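Local coordinates for protein sugar kinase MJ0406 (Methanococcus jannaschii, PDB 2C49) that phosphorylates nucleosides, chiefly inosine, guanosine and cytidine, to their monophosphates with ATP and a divalent metal ion, working as a homodimer of the PfkB carbohydrate kinase family, at residues 17-22 with 38-43; 44-49 with 282-287; 246-251 with 272-277. All blocks are in the same frame, centred on the assembly; numbering follows the deposited sequence.

Contact 1: residues 17-22 with 38-43; sequences DYIFNV and RKYYGG. With ADN (adenosine), chain C.
D17 and Y40 form an antiparallel hydrogen-bonded pair between strands 15-21 and 39-42. D17 N gives its hydrogen to Y40 O at 2.8 Å, and Y40 N returns one to D17 O at 2.6 Å. The D17 carboxylate grips the adenosine ribose with both oxygens: O2' of the sugar donates to OD1 at 2.6 Å and O3' to OD2 at 2.5 Å. OD2 also takes a hydrogen from a water that donates to Y41 O, while G43 N donates to ribose O3' at 2.8 Å. A second water bridges I19 N and R38 O. With CG anti to its carbonyl carbon (chi1 -81°), the Y18 ring runs alongside K39, whose CG sits over one ring face, 4.0 Å from the centroid, in a CH-pi contact. The K39 chain bends at its last torsion, and NZ donates to Y18 OH at 3.0 Å; E95 of the second subunit takes both polar ends, salt-bridged to K39 and hydrogen-bonded to Y18. A leucine in place of Y18 would probably leave K39 NZ and E95 of the second subunit each short of one partner at the dimer interface. Strand 39-42 edges the four-stranded lid sheet of the PfkB fold, strand 98-103 flanks 15-21 on its other side, and G43 sits at the N-cap position of helix 44-54.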
loop_
_atom_site.group_PDB
_atom_site.type_symbol
_atom_site.label_atom_id
_atom_site.label_comp_id
_atom_site.label_asym_id
_atom_site.label_seq_id
_atom_site.Cartn_x
_atom_site.Cartn_y
_atom_site.Cartn_z
ATOM N N ASP A 17 4.767 -1.452 8.110
ATOM C CA ASP A 17 3.434 -0.908 8.236
ATOM C C ASP A 17 3.338 0.422 7.509
ATOM O O ASP A 17 4.233 1.281 7.657
ATOM C CB ASP A 17 3.192 -0.535 9.698
ATOM C CG ASP A 17 2.928 -1.716 10.589
ATOM O OD1 ASP A 17 2.833 -2.898 10.131
ATOM O OD2 ASP A 17 2.738 -1.523 11.812
ATOM N N TYR A 18 2.248 0.587 6.780
ATOM C CA TYR A 18 1.768 1.887 6.333
ATOM C C TYR A 18 0.566 2.190 7.227
ATOM O O TYR A 18 -0.270 1.302 7.465
ATOM C CB TYR A 18 1.253 1.763 4.894
ATOM C CG TYR A 18 2.289 1.787 3.794
ATOM C CD1 TYR A 18 2.574 0.630 3.061
ATOM C CD2 TYR A 18 2.947 2.977 3.449
ATOM C CE1 TYR A 18 3.473 0.654 2.004
ATOM C CE2 TYR A 18 3.871 3.009 2.402
ATOM C CZ TYR A 18 4.115 1.844 1.671
ATOM O OH TYR A 18 5.007 1.860 0.625
ATOM N N ILE A 19 0.485 3.406 7.763
ATOM C CA ILE A 19 -0.581 3.760 8.713
ATOM C C ILE A 19 -1.239 5.066 8.230
ATOM O O ILE A 19 -0.536 6.074 8.064
ATOM C CB ILE A 19 0.001 3.909 10.144
ATOM C CG1 ILE A 19 0.798 2.641 10.575
ATOM C CG2 ILE A 19 -1.079 4.281 11.147
ATOM C CD1 ILE A 19 1.564 2.797 11.879
ATOM N N PHE A 20 -2.553 5.040 7.993
ATOM C CA PHE A 20 -3.266 6.178 7.406
ATOM C C PHE A 20 -4.450 6.655 8.266
ATOM O O PHE A 20 -5.193 5.844 8.844
ATOM C CB PHE A 20 -3.820 5.875 5.997
ATOM C CG PHE A 20 -2.869 5.159 5.076
ATOM C CD1 PHE A 20 -2.872 3.768 5.002
ATOM C CD2 PHE A 20 -2.017 5.874 4.248
ATOM C CE1 PHE A 20 -2.017 3.101 4.147
ATOM C CE2 PHE A 20 -1.163 5.225 3.386
ATOM C CZ PHE A 20 -1.155 3.836 3.335
ATOM N N ASN A 21 -4.594 7.981 8.328
ATOM C CA ASN A 21 -5.735 8.659 8.920
ATOM C C ASN A 21 -6.707 9.032 7.830
ATOM O O ASN A 21 -6.320 9.651 6.812
ATOM C CB ASN A 21 -5.287 9.934 9.618
ATOM C CG ASN A 21 -4.635 9.664 10.933
ATOM O OD1 ASN A 21 -5.308 9.578 11.955
ATOM N ND2 ASN A 21 -3.306 9.536 10.927
ATOM N N VAL A 22 -7.952 8.612 8.029
ATOM C CA VAL A 22 -9.061 8.985 7.162
ATOM C C VAL A 22 -10.191 9.483 8.067
ATOM O O VAL A 22 -10.219 9.166 9.256
ATOM C CB VAL A 22 -9.510 7.821 6.196
ATOM C CG1 VAL A 22 -8.319 7.318 5.310
ATOM C CG2 VAL A 22 -10.103 6.650 6.943
ATOM N N ARG A 38 4.715 6.752 4.655
ATOM C CA ARG A 38 5.974 6.309 5.154
ATOM C C ARG A 38 5.786 4.907 5.732
ATOM O O ARG A 38 4.725 4.616 6.265
ATOM C CB ARG A 38 6.326 7.178 6.353
ATOM C CG ARG A 38 7.668 7.872 6.355
ATOM C CD ARG A 38 8.043 8.104 7.812
ATOM N NE ARG A 38 8.368 6.859 8.475
ATOM C CZ ARG A 38 9.430 6.713 9.248
ATOM N NH1 ARG A 38 10.251 7.730 9.462
ATOM N NH2 ARG A 38 9.668 5.539 9.830
ATOM N N LYS A 39 6.778 4.038 5.621
ATOM C CA LYS A 39 6.649 2.715 6.234
ATOM C C LYS A 39 7.229 2.782 7.615
ATOM O O LYS A 39 8.222 3.480 7.838
ATOM C CB LYS A 39 7.403 1.634 5.464
ATOM C CG LYS A 39 6.961 1.395 4.009
ATOM C CD LYS A 39 7.906 0.403 3.323
ATOM C CE LYS A 39 7.571 0.236 1.822
ATOM N NZ LYS A 39 7.937 1.489 1.026
ATOM N N TYR A 40 6.604 2.060 8.541
ATOM C CA TYR A 40 7.067 1.985 9.932
ATOM C C TYR A 40 7.393 0.553 10.303
ATOM O O TYR A 40 6.749 -0.375 9.798
ATOM C CB TYR A 40 5.962 2.472 10.851
ATOM C CG TYR A 40 5.608 3.913 10.607
ATOM C CD1 TYR A 40 4.663 4.268 9.628
ATOM C CD2 TYR A 40 6.235 4.917 11.317
ATOM C CE1 TYR A 40 4.331 5.606 9.416
ATOM C CE2 TYR A 40 5.912 6.270 11.095
ATOM C CZ TYR A 40 4.964 6.592 10.143
ATOM O OH TYR A 40 4.647 7.903 9.922
ATOM N N TYR A 41 8.398 0.391 11.165
ATOM C CA TYR A 41 8.708 -0.879 11.773
ATOM C C TYR A 41 7.476 -1.349 12.571
ATOM O O TYR A 41 6.917 -0.603 13.359
ATOM C CB TYR A 41 9.959 -0.757 12.651
ATOM C CG TYR A 41 11.239 -0.338 11.904
ATOM C CD1 TYR A 41 12.156 0.521 12.491
ATOM C CD2 TYR A 41 11.523 -0.833 10.628
ATOM C CE1 TYR A 41 13.349 0.904 11.813
ATOM C CE2 TYR A 41 12.688 -0.474 9.945
ATOM C CZ TYR A 41 13.605 0.391 10.555
ATOM O OH TYR A 41 14.745 0.753 9.893
ATOM N N GLY A 42 7.042 -2.576 12.306
ATOM C CA GLY A 42 5.769 -3.094 12.779
ATOM C C GLY A 42 5.774 -4.602 12.951
ATOM O O GLY A 42 6.850 -5.209 13.028
ATOM N N GLY A 43 4.574 -5.193 12.983
ATOM C CA GLY A 43 4.387 -6.603 13.262
ATOM C C GLY A 43 4.284 -6.772 14.777
ATOM O O GLY A 43 5.183 -6.349 15.510
HETATM O "O5'" ADN C . -0.624 -4.889 16.561
HETATM C "C5'" ADN C . -0.344 -3.856 15.617
HETATM C "C4'" ADN C . 0.417 -4.529 14.471
HETATM O "O4'" ADN C . -0.300 -5.616 13.887
HETATM C "C3'" ADN C . 1.083 -3.725 13.333
HETATM O "O3'" ADN C . 2.459 -3.392 13.518
HETATM C "C2'" ADN C . 0.848 -4.534 12.044
HETATM O "O2'" ADN C . 2.036 -5.023 11.426
HETATM C "C1'" ADN C . 0.053 -5.753 12.509
HETATM N N9 ADN C . -1.091 -6.134 11.714
HETATM C C8 ADN C . -2.041 -5.342 11.156
HETATM N N7 ADN C . -2.979 -6.112 10.523
HETATM C C5 ADN C . -2.650 -7.392 10.714
HETATM C C6 ADN C . -3.100 -8.745 10.373
HETATM N N6 ADN C . -4.218 -8.855 9.678
HETATM N N1 ADN C . -2.405 -9.842 10.763
HETATM C C2 ADN C . -1.278 -9.772 11.510
HETATM N N3 ADN C . -0.776 -8.589 11.899
HETATM C C4 ADN C . -1.434 -7.383 11.484
HETATM O O HOH W 1 4.371 0.411 13.150
HETATM O O HOH W 2 2.273 5.288 6.439
#

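Contact 2: residues 44-49 with 282-287; sequences AAANTA and GCQTNL. With ADN (adenosine), chain C.
N47 and Q284 meet where helix 44-54 of the ribokinase-like (PfkB) fold faces the loop that joins helix 263-277 to helix 290-299, a buried contact beside the nucleoside site. The polar part is an amide-to-amide hydrogen bond: Q284 NE2 donates to N47 OD1 at 2.8 Å, nearly straight at 167°, reaching a lone pair of the oxygen in its carbonyl plane. The two side chains cross at about a right angle and their amide planes stand 79° apart, so the glutamine brings an N-H within its own plane onto the carbonyl of an asparagine turned almost perpendicular to it. Beyond CG the Q284 chain is extended (chi2 171°), which carries its amide across to the helix; Y77 then binds OE1, and Y74 is a further partner of NE2. With OD1 held by glutamine, the N47 amide has its ND2 directed at the substrate, donating to adenosine O3' at 3.0 Å. D247 also accepts from ND2, so this one amide ties together loop, sugar and active-site helix, and Q284 acts as a second-shell residue that fixes its rotation.

Van der Waals contacts fill in around this pair. C283 points at the helix and lays CB against the N47 amide, 3.3 Å from ND2, while its SG stands 3.7 Å from adenosine O3'. Further along the loop, L287 brings CD1 to within 4.1 Å of N47 O.

A last set of hydrogen bonds lies within the helix: A44 O accepts from both T48 N and T48 OG1, which approach from opposite faces of its carbonyl plane, the hydroxyl at 2.7 Å.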
loop_
_atom_site.group_PDB
_atom_site.type_symbol
_atom_site.label_atom_id
_atom_site.label_comp_id
_atom_site.label_asym_id
_atom_site.label_seq_id
_atom_site.Cartn_x
_atom_site.Cartn_y
_atom_site.Cartn_z
ATOM N N ALA A 44 3.168 -7.337 15.229
ATOM C CA ALA A 44 2.897 -7.537 16.671
ATOM C C ALA A 44 4.015 -8.155 17.502
ATOM O O ALA A 44 4.281 -7.716 18.636
ATOM C CB ALA A 44 1.607 -8.346 16.887
ATOM N N ALA A 45 4.663 -9.193 16.973
ATOM C CA ALA A 45 5.657 -9.865 17.784
ATOM C C ALA A 45 6.887 -8.975 17.923
ATOM O O ALA A 45 7.452 -8.877 19.008
ATOM C CB ALA A 45 6.033 -11.195 17.197
ATOM N N ALA A 46 7.305 -8.355 16.813
ATOM C CA ALA A 46 8.451 -7.463 16.830
ATOM C C ALA A 46 8.138 -6.256 17.713
ATOM O O ALA A 46 8.989 -5.840 18.491
ATOM C CB ALA A 46 8.872 -7.014 15.378
ATOM N N ASN A 47 6.910 -5.727 17.603
ATOM C CA ASN A 47 6.530 -4.517 18.354
ATOM C C ASN A 47 6.697 -4.806 19.860
ATOM O O ASN A 47 7.215 -3.987 20.627
ATOM C CB ASN A 47 5.058 -4.176 18.108
ATOM C CG ASN A 47 4.780 -3.560 16.744
ATOM O OD1 ASN A 47 5.690 -3.039 16.045
ATOM N ND2 ASN A 47 3.484 -3.597 16.350
ATOM N N THR A 48 6.220 -5.985 20.268
ATOM C CA THR A 48 6.288 -6.416 21.664
ATOM C C THR A 48 7.731 -6.657 22.080
ATOM O O THR A 48 8.144 -6.219 23.172
ATOM C CB THR A 48 5.431 -7.685 21.896
ATOM O OG1 THR A 48 4.120 -7.464 21.363
ATOM C CG2 THR A 48 5.134 -7.861 23.391
ATOM N N ALA A 49 8.493 -7.328 21.223
ATOM C CA ALA A 49 9.894 -7.604 21.555
ATOM C C ALA A 49 10.715 -6.304 21.752
ATOM O O ALA A 49 11.517 -6.196 22.700
ATOM C CB ALA A 49 10.513 -8.483 20.510
ATOM N N GLY A 282 3.351 5.076 14.344
ATOM C CA GLY A 282 4.272 3.969 14.254
ATOM C C GLY A 282 4.158 3.240 15.568
ATOM O O GLY A 282 4.101 3.886 16.633
ATOM N N CYS A 283 4.132 1.917 15.518
ATOM C CA CYS A 283 4.012 1.123 16.754
ATOM C C CYS A 283 5.204 1.117 17.674
ATOM O O CYS A 283 5.071 0.750 18.830
ATOM C CB CYS A 283 3.666 -0.320 16.422
ATOM S SG CYS A 283 2.020 -0.511 15.735
ATOM N N GLN A 284 6.383 1.442 17.156
ATOM C CA GLN A 284 7.616 1.417 17.942
ATOM C C GLN A 284 8.265 2.795 18.102
ATOM O O GLN A 284 9.329 2.904 18.709
ATOM C CB GLN A 284 8.622 0.496 17.270
ATOM C CG GLN A 284 8.131 -0.979 17.159
ATOM C CD GLN A 284 9.025 -1.808 16.311
ATOM O OE1 GLN A 284 10.215 -1.507 16.172
ATOM N NE2 GLN A 284 8.458 -2.867 15.709
ATOM N N THR A 285 7.657 3.826 17.531
ATOM C CA THR A 285 8.243 5.172 17.562
ATOM C C THR A 285 8.457 5.734 18.976
ATOM O O THR A 285 9.559 6.210 19.296
ATOM C CB THR A 285 7.421 6.146 16.711
ATOM O OG1 THR A 285 7.313 5.647 15.365
ATOM C CG2 THR A 285 8.154 7.483 16.545
ATOM N N ASN A 286 7.408 5.744 19.795
ATOM C CA ASN A 286 7.514 6.356 21.139
ATOM C C ASN A 286 7.443 5.343 22.274
ATOM O O ASN A 286 6.847 5.628 23.317
ATOM C CB ASN A 286 6.460 7.459 21.364
ATOM C CG ASN A 286 6.879 8.500 22.435
ATOM O OD1 ASN A 286 6.069 8.898 23.303
ATOM N ND2 ASN A 286 8.137 8.953 22.367
ATOM N N LEU A 287 8.053 4.175 22.086
ATOM C CA LEU A 287 8.164 3.201 23.173
ATOM C C LEU A 287 9.026 3.774 24.320
ATOM O O LEU A 287 10.127 4.309 24.084
ATOM C CB LEU A 287 8.687 1.850 22.664
ATOM C CG LEU A 287 7.693 1.026 21.807
ATOM C CD1 LEU A 287 8.456 -0.065 21.060
ATOM C CD2 LEU A 287 6.585 0.376 22.655
HETATM O "O5'" ADN C . -0.624 -4.889 16.561
HETATM C "C5'" ADN C . -0.344 -3.856 15.617
HETATM C "C4'" ADN C . 0.417 -4.529 14.471
HETATM O "O4'" ADN C . -0.300 -5.616 13.887
HETATM C "C3'" ADN C . 1.083 -3.725 13.333
HETATM O "O3'" ADN C . 2.459 -3.392 13.518
HETATM C "C2'" ADN C . 0.848 -4.534 12.044
HETATM O "O2'" ADN C . 2.036 -5.023 11.426
HETATM C "C1'" ADN C . 0.053 -5.753 12.509
HETATM N N9 ADN C . -1.091 -6.134 11.714
HETATM C C8 ADN C . -2.041 -5.342 11.156
HETATM N N7 ADN C . -2.979 -6.112 10.523
HETATM C C5 ADN C . -2.650 -7.392 10.714
HETATM C C6 ADN C . -3.100 -8.745 10.373
HETATM N N6 ADN C . -4.218 -8.855 9.678
HETATM N N1 ADN C . -2.405 -9.842 10.763
HETATM C C2 ADN C . -1.278 -9.772 11.510
HETATM N N3 ADN C . -0.776 -8.589 11.899
HETATM C C4 ADN C . -1.434 -7.383 11.484
#

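Contact 3: residues 246-251 with 272-277; sequences GDSYRA and ATASFV. With ANP (phosphoaminophosphonic acid-adenylate ester), chain F; ADN (adenosine), chain C.
S248 packs against segment 272-277 of helix 263-277, among T273, A274 and V277. Its CB presses on V277 CG2 at 3.5 Å, tighter than usual for two carbons, and T273 CG2 lies 3.5 Å from S248 O. The serine OG, held between backbone N and carbonyl carbon (chi1 68°), comes within 3.2 Å of A274 CA, yet its hydrogen-bonding partners are the backbone oxygens G244 O and A245 O at the start of its own helix. Alongside, Y249 CB meets A274 CB. No hydrogen bond crosses between the segments; the small S248 and A274 at the crossing are consistent with a segment-axis approach of 7.7 Å, the directions 143° apart and nearer antiparallel than parallel.

Around this core lie the two bound ligands. A274 CB lies 3.2 Å from O4' of the ATP analogue ANP, and G246 CA is equally close to its O2A, where a side chain would be crowded. One residue further on, D247 OD2 accepts from adenosine O5' at 2.5 Å. R250, the inferred transition-state stabiliser, is salt-bridged to D160. The phosphoacceptor hydroxyl thus already rests on D247, the inferred proton acceptor, consistent with that aspartate activating O5' for attack on the donor's terminal phosphate.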
loop_
_atom_site.group_PDB
_atom_site.type_symbol
_atom_site.label_atom_id
_atom_site.label_comp_id
_atom_site.label_asym_id
_atom_site.label_seq_id
_atom_site.Cartn_x
_atom_site.Cartn_y
_atom_site.Cartn_z
ATOM N N GLY A 246 -1.933 -1.745 21.572
ATOM C CA GLY A 246 -2.224 -3.115 21.999
ATOM C C GLY A 246 -0.943 -3.863 22.357
ATOM O O GLY A 246 -0.763 -4.405 23.478
ATOM N N ASP A 247 -0.024 -3.897 21.405
ATOM C CA ASP A 247 1.235 -4.587 21.645
ATOM C C ASP A 247 2.083 -3.974 22.767
ATOM O O ASP A 247 2.744 -4.719 23.495
ATOM C CB ASP A 247 2.045 -4.711 20.355
ATOM C CG ASP A 247 1.283 -5.427 19.285
ATOM O OD1 ASP A 247 0.501 -6.371 19.633
ATOM O OD2 ASP A 247 1.401 -5.118 18.083
ATOM N N SER A 248 2.087 -2.640 22.902
ATOM C CA SER A 248 2.919 -2.006 23.952
ATOM C C SER A 248 2.309 -2.282 25.350
ATOM O O SER A 248 3.035 -2.412 26.340
ATOM C CB SER A 248 3.136 -0.500 23.708
ATOM O OG SER A 248 1.951 0.267 23.856
ATOM N N TYR A 249 0.986 -2.442 25.405
ATOM C CA TYR A 249 0.342 -2.900 26.644
ATOM C C TYR A 249 0.870 -4.291 27.048
ATOM O O TYR A 249 1.265 -4.489 28.210
ATOM C CB TYR A 249 -1.165 -2.927 26.484
ATOM C CG TYR A 249 -1.925 -3.296 27.753
ATOM C CD1 TYR A 249 -2.533 -2.297 28.539
ATOM C CD2 TYR A 249 -2.056 -4.629 28.156
ATOM C CE1 TYR A 249 -3.255 -2.611 29.695
ATOM C CE2 TYR A 249 -2.777 -4.960 29.304
ATOM C CZ TYR A 249 -3.372 -3.948 30.070
ATOM O OH TYR A 249 -4.082 -4.287 31.194
ATOM N N ARG A 250 0.905 -5.258 26.102
ATOM C CA ARG A 250 1.495 -6.567 26.394
ATOM C C ARG A 250 2.956 -6.459 26.784
ATOM O O ARG A 250 3.392 -7.172 27.700
ATOM C CB ARG A 250 1.380 -7.596 25.226
ATOM C CG ARG A 250 -0.020 -8.164 25.053
ATOM C CD ARG A 250 -0.978 -7.094 24.588
ATOM N NE ARG A 250 -2.176 -7.601 23.968
ATOM C CZ ARG A 250 -3.302 -6.912 23.868
ATOM N NH1 ARG A 250 -3.388 -5.652 24.323
ATOM N NH2 ARG A 250 -4.353 -7.503 23.335
ATOM N N ALA A 251 3.715 -5.576 26.109
ATOM C CA ALA A 251 5.140 -5.389 26.451
ATOM C C ALA A 251 5.265 -4.916 27.909
ATOM O O ALA A 251 6.111 -5.401 28.677
ATOM C CB ALA A 251 5.830 -4.345 25.468
ATOM N N ALA A 272 0.175 2.352 31.106
ATOM C CA ALA A 272 1.019 3.550 31.051
ATOM C C ALA A 272 2.029 3.478 29.916
ATOM O O ALA A 272 2.426 4.519 29.381
ATOM C CB ALA A 272 1.720 3.805 32.398
ATOM N N THR A 273 2.414 2.257 29.534
ATOM C CA THR A 273 3.316 2.055 28.405
ATOM C C THR A 273 2.584 2.463 27.141
ATOM O O THR A 273 3.126 3.226 26.340
ATOM C CB THR A 273 3.760 0.587 28.291
ATOM O OG1 THR A 273 4.440 0.203 29.494
ATOM C CG2 THR A 273 4.816 0.420 27.183
ATOM N N ALA A 274 1.352 1.981 26.991
ATOM C CA ALA A 274 0.527 2.288 25.822
ATOM C C ALA A 274 0.241 3.795 25.655
ATOM O O ALA A 274 0.206 4.317 24.522
ATOM C CB ALA A 274 -0.768 1.458 25.842
ATOM N N SER A 275 0.070 4.496 26.784
ATOM C CA SER A 275 -0.164 5.938 26.765
ATOM C C SER A 275 0.969 6.741 26.138
ATOM O O SER A 275 0.731 7.818 25.597
ATOM C CB SER A 275 -0.503 6.472 28.170
ATOM O OG SER A 275 0.666 6.542 28.981
ATOM N N PHE A 276 2.199 6.220 26.209
ATOM C CA PHE A 276 3.342 6.853 25.547
ATOM C C PHE A 276 3.377 6.563 24.036
ATOM O O PHE A 276 3.631 7.456 23.231
ATOM C CB PHE A 276 4.662 6.369 26.162
ATOM C CG PHE A 276 5.013 7.046 27.449
ATOM C CD1 PHE A 276 4.786 6.399 28.666
ATOM C CD2 PHE A 276 5.588 8.321 27.453
ATOM C CE1 PHE A 276 5.116 7.036 29.881
ATOM C CE2 PHE A 276 5.936 8.950 28.661
ATOM C CZ PHE A 276 5.696 8.292 29.877
ATOM N N VAL A 277 3.122 5.309 23.681
ATOM C CA VAL A 277 3.203 4.853 22.282
ATOM C C VAL A 277 2.188 5.563 21.383
ATOM O O VAL A 277 2.541 5.978 20.265
ATOM C CB VAL A 277 3.118 3.293 22.197
ATOM C CG1 VAL A 277 2.953 2.769 20.755
ATOM C CG2 VAL A 277 4.351 2.660 22.849
HETATM P PG ANP F . -5.767 -1.547 17.155
HETATM O O1G ANP F . -4.371 -1.300 16.426
HETATM O O2G ANP F . -6.983 -0.960 16.321
HETATM O O3G ANP F . -5.957 -3.124 17.291
HETATM P PB ANP F . -6.953 -1.449 19.836
HETATM O O1B ANP F . -8.417 -1.336 19.222
HETATM O O2B ANP F . -6.487 -2.982 19.802
HETATM N N3B ANP F . -5.813 -0.749 18.717
HETATM P PA ANP F . -6.569 -1.642 22.599
HETATM O O1A ANP F . -7.782 -2.413 23.292
HETATM O O2A ANP F . -5.429 -2.683 22.198
HETATM O O3A ANP F . -6.946 -0.739 21.313
HETATM O "O5'" ANP F . -5.932 -0.643 23.692
HETATM C "C5'" ANP F . -4.915 -1.255 24.456
HETATM C "C4'" ANP F . -4.619 -0.416 25.676
HETATM O "O4'" ANP F . -3.803 0.735 25.397
HETATM C "C3'" ANP F . -5.789 0.034 26.543
HETATM O "O3'" ANP F . -6.276 -0.865 27.503
HETATM C "C2'" ANP F . -5.425 1.433 26.999
HETATM O "O2'" ANP F . -4.832 1.282 28.293
HETATM C "C1'" ANP F . -4.236 1.859 26.158
HETATM N N9 ANP F . -4.837 2.887 25.274
HETATM C C8 ANP F . -5.645 2.705 24.191
HETATM N N7 ANP F . -6.069 3.870 23.608
HETATM C C5 ANP F . -5.518 4.838 24.356
HETATM C C6 ANP F . -5.490 6.313 24.396
HETATM N N6 ANP F . -6.184 6.963 23.429
HETATM N N1 ANP F . -4.764 6.954 25.356
HETATM C C2 ANP F . -4.054 6.321 26.319
HETATM N N3 ANP F . -3.994 4.967 26.397
HETATM C C4 ANP F . -4.746 4.200 25.410
HETATM O "O5'" ADN C . -0.624 -4.889 16.561
HETATM C "C5'" ADN C . -0.344 -3.856 15.617
HETATM C "C4'" ADN C . 0.417 -4.529 14.471
HETATM O "O4'" ADN C . -0.300 -5.616 13.887
HETATM C "C3'" ADN C . 1.083 -3.725 13.333
HETATM O "O3'" ADN C . 2.459 -3.392 13.518
HETATM C "C2'" ADN C . 0.848 -4.534 12.044
HETATM O "O2'" ADN C . 2.036 -5.023 11.426
HETATM C "C1'" ADN C . 0.053 -5.753 12.509
HETATM N N9 ADN C . -1.091 -6.134 11.714
HETATM C C8 ADN C . -2.041 -5.342 11.156
HETATM N N7 ADN C . -2.979 -6.112 10.523
HETATM C C5 ADN C . -2.650 -7.392 10.714
HETATM C C6 ADN C . -3.100 -8.745 10.373
HETATM N N6 ADN C . -4.218 -8.855 9.678
HETATM N N1 ADN C . -2.405 -9.842 10.763
HETATM C C2 ADN C . -1.278 -9.772 11.510
HETATM N N3 ADN C . -0.776 -8.589 11.899
HETATM C C4 ADN C . -1.434 -7.383 11.484
#

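How the contacts relate
The three contacts lie within one ribokinase-like fold and all touch adenosine. Contact 1 joins two strands of the smaller four-stranded sheet and closes first; strand 39-42 leads straight into helix 44-54, where contact 2 opens, the two centres about 12 Å apart. Contact 2 spans most of the chain, with contact 3 nested inside its loop on helices 245-258 and 263-277, their centres about 9 Å apart. Contacts 1 and 3, with centres about 17 Å apart, do not touch, and contact 2 bridges them, packing G42 against N47 at one end and L287 against V277 at the other. Lid sheet, ribose and the phosphate-donor side are thereby brought around one active site.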